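Local structure of (R)-specific enoyl-CoA hydratase (Pseudomonas aeruginosa, 5CPG) at residues 107-110 against 111-115; 5-8 against 9-12; 35-39 against 40-44. The protein catalyses the reversible (R)-specific hydration of trans-2-enoyl-CoA thioesters to (R)-3-hydroxyacyl-CoA. All coordinates share one frame; numbering follows the deposited sequence.

Interaction 1. Residues 107-110 against 111-115; sequences EKLP and KNRVR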
loop_
_atom_site.group_PDB
_atom_site.type_symbol
_atom_site.label_atom_id
_atom_site.label_comp_id
_atom_site.label_asym_id
_atom_site.label_seq_id
_atom_site.Cartn_x
_atom_site.Cartn_y
_atom_site.Cartn_z
ATOM N N GLU A 107 14.299 15.173 -8.582
ATOM C CA GLU A 107 14.622 16.514 -8.088
ATOM C C GLU A 107 15.152 16.433 -6.673
ATOM O O GLU A 107 14.620 15.662 -5.884
ATOM C CB GLU A 107 13.379 17.421 -8.093
ATOM C CG GLU A 107 12.652 17.517 -9.423
ATOM C CD GLU A 107 11.303 18.202 -9.340
ATOM O OE1 GLU A 107 11.169 19.216 -8.616
ATOM O OE2 GLU A 107 10.367 17.725 -10.010
ATOM N N LYS A 108 16.165 17.232 -6.352
ATOM C CA LYS A 108 16.555 17.482 -4.977
ATOM C C LYS A 108 16.052 18.866 -4.568
ATOM O O LYS A 108 16.248 19.840 -5.289
ATOM C CB LYS A 108 18.052 17.361 -4.811
ATOM C CG LYS A 108 18.512 15.896 -4.970
ATOM C CD LYS A 108 20.035 15.754 -4.980
ATOM C CE LYS A 108 20.666 16.262 -3.700
ATOM N NZ LYS A 108 22.127 15.947 -3.670
ATOM N N LEU A 109 15.397 18.931 -3.413
ATOM C CA LEU A 109 14.613 20.099 -3.017
ATOM C C LEU A 109 14.992 20.567 -1.596
ATOM O O LEU A 109 15.712 19.882 -0.862
ATOM C CB LEU A 109 13.123 19.763 -3.070
ATOM C CG LEU A 109 12.549 19.309 -4.407
ATOM C CD1 LEU A 109 11.178 18.674 -4.249
ATOM C CD2 LEU A 109 12.427 20.475 -5.365
ATOM N N PRO A 110 14.510 21.764 -1.204
ATOM C CA PRO A 110 14.909 22.228 0.131
ATOM C C PRO A 110 14.404 21.316 1.246
ATOM O O PRO A 110 13.500 20.509 1.033
ATOM C CB PRO A 110 14.264 23.612 0.232
ATOM C CG PRO A 110 14.161 24.074 -1.228
ATOM C CD PRO A 110 13.847 22.819 -1.996
ATOM N N LYS A 111 14.985 21.481 2.420
ATOM C CA LYS A 111 14.708 20.663 3.608
ATOM C C LYS A 111 14.997 19.175 3.396
ATOM O O LYS A 111 14.280 18.318 3.939
ATOM C CB LYS A 111 13.271 20.825 4.059
ATOM C CG LYS A 111 12.878 22.260 4.362
ATOM C CD LYS A 111 11.356 22.366 4.548
ATOM C CE LYS A 111 10.875 23.818 4.469
ATOM N NZ LYS A 111 9.405 23.902 4.210
ATOM N N ASN A 112 16.033 18.888 2.623
ATOM C CA ASN A 112 16.478 17.521 2.372
ATOM C C ASN A 112 15.454 16.688 1.613
ATOM O O ASN A 112 15.479 15.454 1.660
ATOM C CB ASN A 112 16.823 16.810 3.689
ATOM C CG ASN A 112 18.215 17.078 4.139
ATOM O OD1 ASN A 112 18.982 17.747 3.446
ATOM N ND2 ASN A 112 18.574 16.544 5.300
ATOM N N ARG A 113 14.595 17.358 0.868
ATOM C CA ARG A 113 13.495 16.674 0.222
ATOM C C ARG A 113 13.870 16.221 -1.163
ATOM O O ARG A 113 14.722 16.826 -1.830
ATOM C CB ARG A 113 12.275 17.571 0.190
ATOM C CG ARG A 113 11.597 17.646 1.569
ATOM C CD ARG A 113 10.623 18.820 1.692
ATOM N NE ARG A 113 9.651 18.912 0.612
ATOM C CZ ARG A 113 9.689 19.835 -0.361
ATOM N NH1 ARG A 113 8.749 19.870 -1.311
ATOM N NH2 ARG A 113 10.675 20.731 -0.396
ATOM N N VAL A 114 13.249 15.117 -1.580
ATOM C CA VAL A 114 13.539 14.514 -2.879
ATOM C C VAL A 114 12.242 14.099 -3.528
ATOM O O VAL A 114 11.324 13.648 -2.835
ATOM C CB VAL A 114 14.476 13.308 -2.720
ATOM C CG1 VAL A 114 14.701 12.579 -4.035
ATOM C CG2 VAL A 114 15.824 13.724 -2.143
ATOM N N ARG A 115 12.112 14.361 -4.833
ATOM C CA ARG A 115 11.031 13.825 -5.636
ATOM C C ARG A 115 11.578 12.625 -6.413
ATOM O O ARG A 115 12.599 12.732 -7.079
ATOM C CB ARG A 115 10.467 14.915 -6.576
ATOM C CG ARG A 115 9.417 14.443 -7.529
ATOM C CD ARG A 115 8.684 15.580 -8.246
ATOM N NE ARG A 115 7.857 16.311 -7.295
ATOM C CZ ARG A 115 8.104 17.552 -6.885
ATOM N NH1 ARG A 115 7.294 18.124 -6.002
ATOM N NH2 ARG A 115 9.150 18.218 -7.370
HETATM O O HOH W 1 18.033 20.699 1.140
#

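Interaction 2. Residues 5-8 against 9-12; sequences NIPY and AELE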
loop_
_atom_site.group_PDB
_atom_site.type_symbol
_atom_site.label_atom_id
_atom_site.label_comp_id
_atom_site.label_asym_id
_atom_site.label_seq_id
_atom_site.Cartn_x
_atom_site.Cartn_y
_atom_site.Cartn_z
ATOM N N ASN A 5 22.407 3.345 3.687
ATOM C CA ASN A 5 21.598 4.312 2.953
ATOM C C ASN A 5 22.444 5.159 2.022
ATOM O O ASN A 5 23.669 5.017 1.942
ATOM C CB ASN A 5 20.798 5.201 3.899
ATOM C CG ASN A 5 21.656 6.101 4.767
ATOM O OD1 ASN A 5 22.886 6.104 4.686
ATOM N ND2 ASN A 5 20.998 6.883 5.607
ATOM N N ILE A 6 21.750 5.982 1.262
ATOM C CA ILE A 6 22.345 7.018 0.425
ATOM C C ILE A 6 21.783 8.366 0.899
ATOM O O ILE A 6 20.645 8.741 0.555
ATOM C CB ILE A 6 22.034 6.799 -1.058
ATOM C CG1 ILE A 6 22.293 5.349 -1.491
ATOM C CG2 ILE A 6 22.790 7.810 -1.952
ATOM C CD1 ILE A 6 23.721 4.904 -1.354
ATOM N N PRO A 7 22.568 9.102 1.702
ATOM C CA PRO A 7 22.119 10.378 2.264
ATOM C C PRO A 7 21.909 11.428 1.193
ATOM O O PRO A 7 22.384 11.267 0.073
ATOM C CB PRO A 7 23.271 10.793 3.196
ATOM C CG PRO A 7 24.089 9.549 3.381
ATOM C CD PRO A 7 23.945 8.778 2.120
ATOM N N TYR A 8 21.194 12.493 1.557
ATOM C CA TYR A 8 20.840 13.561 0.634
ATOM C C TYR A 8 22.032 14.103 -0.182
ATOM O O TYR A 8 21.920 14.268 -1.386
ATOM C CB TYR A 8 20.185 14.695 1.424
ATOM C CG TYR A 8 19.671 15.850 0.595
ATOM C CD1 TYR A 8 18.432 15.799 -0.039
ATOM C CD2 TYR A 8 20.413 17.015 0.478
ATOM C CE1 TYR A 8 17.944 16.886 -0.772
ATOM C CE2 TYR A 8 19.946 18.090 -0.255
ATOM C CZ TYR A 8 18.727 18.025 -0.875
ATOM O OH TYR A 8 18.273 19.106 -1.587
ATOM N N ALA A 9 23.163 14.312 0.468
ATOM C CA ALA A 9 24.325 14.874 -0.223
ATOM C C ALA A 9 24.856 13.948 -1.316
ATOM O O ALA A 9 25.363 14.415 -2.332
ATOM C CB ALA A 9 25.415 15.180 0.766
ATOM N N GLU A 10 24.721 12.636 -1.119
ATOM C CA GLU A 10 25.208 11.684 -2.108
ATOM C C GLU A 10 24.202 11.414 -3.218
ATOM O O GLU A 10 24.567 10.979 -4.301
ATOM C CB GLU A 10 25.597 10.367 -1.422
ATOM C CG GLU A 10 26.542 10.570 -0.257
ATOM C CD GLU A 10 26.926 9.280 0.447
ATOM O OE1 GLU A 10 26.771 8.184 -0.147
ATOM O OE2 GLU A 10 27.385 9.376 1.612
ATOM N N LEU A 11 22.920 11.633 -2.972
ATOM C CA LEU A 11 21.937 11.447 -4.034
ATOM C C LEU A 11 22.197 12.383 -5.206
ATOM O O LEU A 11 22.583 13.518 -4.984
ATOM C CB LEU A 11 20.526 11.715 -3.496
ATOM C CG LEU A 11 20.031 10.660 -2.528
ATOM C CD1 LEU A 11 18.720 11.158 -1.914
ATOM C CD2 LEU A 11 19.802 9.402 -3.304
ATOM N N GLU A 12 21.950 11.921 -6.429
ATOM C CA GLU A 12 22.022 12.772 -7.615
ATOM C C GLU A 12 20.802 12.613 -8.453
ATOM O O GLU A 12 20.276 11.505 -8.567
ATOM C CB GLU A 12 23.245 12.418 -8.479
ATOM C CG GLU A 12 24.532 12.646 -7.780
ATOM C CD GLU A 12 25.731 12.288 -8.658
ATOM O OE1 GLU A 12 25.644 12.464 -9.900
ATOM O OE2 GLU A 12 26.741 11.824 -8.082
#

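Interaction 3. Residues 35-39 against 40-44; sequences SGDRN and PVHLD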
loop_
_atom_site.group_PDB
_atom_site.type_symbol
_atom_site.label_atom_id
_atom_site.label_comp_id
_atom_site.label_asym_id
_atom_site.label_seq_id
_atom_site.Cartn_x
_atom_site.Cartn_y
_atom_site.Cartn_z
ATOM N N SER A 35 -4.519 -5.832 4.620
ATOM C CA SER A 35 -5.417 -4.762 4.163
ATOM C C SER A 35 -6.860 -4.972 4.618
ATOM O O SER A 35 -7.628 -4.009 4.798
ATOM C CB SER A 35 -5.374 -4.652 2.628
ATOM O OG SER A 35 -5.910 -5.813 2.013
ATOM N N GLY A 36 -7.248 -6.245 4.737
ATOM C CA GLY A 36 -8.631 -6.606 4.952
ATOM C C GLY A 36 -9.418 -6.816 3.675
ATOM O O GLY A 36 -10.621 -7.077 3.727
ATOM N N ASP A 37 -8.748 -6.682 2.539
ATOM C CA ASP A 37 -9.387 -6.821 1.203
ATOM C C ASP A 37 -9.430 -8.283 0.815
ATOM O O ASP A 37 -8.484 -8.828 0.191
ATOM C CB ASP A 37 -8.659 -6.012 0.131
ATOM C CG ASP A 37 -9.350 -6.030 -1.221
ATOM O OD1 ASP A 37 -10.287 -6.856 -1.413
ATOM O OD2 ASP A 37 -8.945 -5.221 -2.093
ATOM N N ARG A 38 -10.551 -8.873 1.172
ATOM C CA ARG A 38 -10.821 -10.301 0.943
ATOM C C ARG A 38 -11.685 -10.577 -0.294
ATOM O O ARG A 38 -12.381 -11.613 -0.368
ATOM C CB ARG A 38 -11.479 -10.890 2.189
ATOM C CG ARG A 38 -10.478 -10.978 3.390
ATOM C CD ARG A 38 -11.095 -11.619 4.629
ATOM N NE ARG A 38 -12.286 -10.889 5.064
ATOM C CZ ARG A 38 -13.503 -11.420 5.161
ATOM N NH1 ARG A 38 -13.705 -12.694 4.859
ATOM N NH2 ARG A 38 -14.528 -10.675 5.561
ATOM N N ASN A 39 -11.677 -9.653 -1.242
ATOM C CA ASN A 39 -12.370 -9.903 -2.501
ATOM C C ASN A 39 -11.864 -11.205 -3.093
ATOM O O ASN A 39 -10.665 -11.439 -3.118
ATOM C CB ASN A 39 -12.140 -8.775 -3.494
ATOM C CG ASN A 39 -13.188 -7.704 -3.386
ATOM O OD1 ASN A 39 -14.298 -7.867 -3.903
ATOM N ND2 ASN A 39 -12.860 -6.608 -2.701
ATOM N N PRO A 40 -12.779 -12.073 -3.531
ATOM C CA PRO A 40 -12.361 -13.452 -3.823
ATOM C C PRO A 40 -11.503 -13.584 -5.084
ATOM O O PRO A 40 -10.819 -14.611 -5.235
ATOM C CB PRO A 40 -13.697 -14.205 -3.960
ATOM C CG PRO A 40 -14.709 -13.112 -4.284
ATOM C CD PRO A 40 -14.240 -11.931 -3.445
ATOM N N VAL A 41 -11.454 -12.573 -5.944
ATOM C CA VAL A 41 -10.619 -12.693 -7.133
ATOM C C VAL A 41 -9.132 -12.684 -6.747
ATOM O O VAL A 41 -8.276 -13.092 -7.548
ATOM C CB VAL A 41 -10.894 -11.571 -8.140
ATOM C CG1 VAL A 41 -10.219 -10.240 -7.668
ATOM C CG2 VAL A 41 -10.415 -11.957 -9.509
ATOM N N HIS A 42 -8.818 -12.205 -5.531
ATOM C CA HIS A 42 -7.446 -12.255 -5.031
ATOM C C HIS A 42 -7.104 -13.508 -4.234
ATOM O O HIS A 42 -5.929 -13.790 -3.983
ATOM C CB HIS A 42 -7.186 -11.043 -4.132
ATOM C CG HIS A 42 -7.556 -9.740 -4.760
ATOM N ND1 HIS A 42 -6.986 -9.282 -5.925
ATOM C CD2 HIS A 42 -8.457 -8.803 -4.382
ATOM C CE1 HIS A 42 -7.510 -8.104 -6.243
ATOM N NE2 HIS A 42 -8.405 -7.793 -5.318
ATOM N N LEU A 43 -8.115 -14.285 -3.829
ATOM C CA LEU A 43 -7.900 -15.343 -2.866
ATOM C C LEU A 43 -8.381 -16.728 -3.269
ATOM O O LEU A 43 -7.747 -17.698 -2.928
ATOM C CB LEU A 43 -8.570 -14.985 -1.528
ATOM C CG LEU A 43 -7.873 -13.826 -0.774
ATOM C CD1 LEU A 43 -8.675 -13.388 0.450
ATOM C CD2 LEU A 43 -6.449 -14.206 -0.367
ATOM N N ASP A 44 -9.512 -16.786 -3.954
ATOM C CA ASP A 44 -10.267 -18.025 -4.221
ATOM C C ASP A 44 -10.051 -18.456 -5.662
ATOM O O ASP A 44 -10.540 -17.815 -6.566
ATOM C CB ASP A 44 -11.766 -17.772 -3.937
ATOM C CG ASP A 44 -12.624 -19.039 -4.032
ATOM O OD1 ASP A 44 -12.334 -19.916 -4.860
ATOM O OD2 ASP A 44 -13.622 -19.135 -3.291
HETATM O O HOH W 2 -9.469 -5.394 -4.663
HETATM O O HOH W 3 -13.385 -10.255 -6.207
#

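Interaction 1. Residues 107-110 against 111-115
Glu-107 and Arg-115 run side by side and point the same way, ending in a salt bridge of 2.6 Å between Glu-107 OE1 and Arg-115 NH2. The carboxylate meets the guanidinium at its edge, the two planes turned 50° apart, so this is not a coplanar, two-pronged pairing. With Arg-115 CG anti to the backbone N (chi1 175°) and the chain bent at chi3, NH2 is brought back toward the acid. Leu-109 lies between the two arginines: its CD1 is 3.7 Å from Arg-115 NH2 and covers one face of the Arg-113 guanidinium. Arg-113, bent at chi3, wraps its chain round Pro-110 O, and its NH2 donates to that oxygen at 3.2 Å, the oxygen lying by the edge of the guanidinium and 16° out of its plane. Glu-107, Leu-109, Arg-113 and Arg-115 share one face of the sheet. Beneath them, Arg-115 N bonds Glu-107 O (3.0 Å) and Leu-109 N bonds Arg-113 O (2.7 Å), while a type I' turn from Pro-110 to Arg-113 reverses the chain. The result is a tight antiparallel hairpin joining strands 98-109 and 113-121. Strand 127-136 flanks it beyond 113-121, and from there Glu-134 forms a salt bridge with Arg-113 NE.

Interaction 2. Residues 5-8 against 9-12
Pro-7 covers one face of the Glu-10 carboxylate: Pro-7 CD is 3.5 Å from both Glu-10 CD and Glu-10 OE2, and Pro-7 CG lies on the same side of the plane. Glu-10 reaches this position with CG beside its own backbone N (chi1 -52°) and the chain extended beyond it, and Glu-10 OE1 forms a salt bridge with Lys-141. The second flat group, the Tyr-8 ring, projects away from the turn toward the neighbouring hairpin. There the Lys-108 ammonium lies over one face as a cation-pi partner, Asn-112 OD1 lies over the opposite face, and Arg-113 O comes to the ring edge near CE1. Tyr-8 CG is anti to the backbone N (chi1 -176°), which swings the ring outward, and its OH makes a weak hydrogen bond to Leu-109 O.

Apolar packing closes the other side of the turn. Ile-6 CG2 meets Leu-11 CD2 at 3.6 Å, the two side chains crossing at a slant, and the same methyl touches Glu-10 CB at 3.8 Å. Ile-6 O is buried here with no polar partner in the model.

Two amides converge on Pro-7 O. Leu-11 N approaches at 3.1 Å, almost in line with the C=O bond, whereas Glu-10 N, at 3.0 Å, comes from above the carbonyl plane. A further bond from Leu-11 N to Tyr-8 O is weak. The i+3 and i+4 bonds, with helical backbone angles at Tyr-8, Ala-9 and Glu-10, identify an isolated helical turn: a type I beta turn from Pro-7 to Glu-10 extended by an alpha-turn bond. It lies in the connection from strand 3-4 to strand 16-22, one of the two outer strands of this chain's five-stranded sheet in the hot-dog fold.

Interaction 3. Residues 35-39 against 40-44
The Asp-37 carboxylate stands at the edge of the His-42 ring, the two planes 89° apart, yet no direct hydrogen bond joins them. Water 2 bridges the gap instead, donating to Asp-37 OD2 at 2.6 Å and lying 2.7 Å from His-42 NE2. The sequence matches the hydratase 2 motif, whose aspartate and histidine act as the catalytic pair in related (R)-hydratases; a water held between them is consistent with that role, and a glycerol bound near Asn-39 may mark the pocket.

The carboxylate is gripped from within its own segment. With Asp-37 CG anti to the backbone N (chi1 -175°), OD1 turns back over the chain and accepts from Asn-39 N at 3.1 Å, forming an Asx turn. Asn-39 ND2 bonds the same oxygen at 2.9 Å, on its syn side but 30° out of the carboxylate plane, with OD1 close to the amide plane. That ND2 also reaches Ala-72 O of the second subunit, so the residue orienting Asp-37 is itself held across the dimer interface.

The histidine is fixed by several contacts. His-42 N donates to Asn-39 O at 3.1 Å. Val-41 CG1 covers one ring face, His-59 stacks with the ring, and ND1 is paired with Ile-57 O. These residues form the link between helices 25-35 and 45-49, the latter N-capped by Asp-44. Farther from the water, Leu-43 packs against the Arg-38 backbone, its CD1 3.8 Å from Arg-38 CA.

Interactions 1 and 2 adjoin at one end of the molecule, their centres about 11 Å apart. The Lys-108 ammonium, also hydrogen-bonded to Leu-11 O, ties the helical turn to the hairpin. Interaction 3 lies on the opposite side of the chain's centre, about 37 and 39 Å from the other two, centre to centre. Interaction 1 is a surface contact of strand bonds and arginine charge; interaction 2 is partly buried and mixes apolar packing with backbone turn bonds. Residues 35-44, also partly buried, instead use a network of carboxylate, amide, imidazole and water. Neither of the first two touches the second subunit, whereas interaction 3 lies against it.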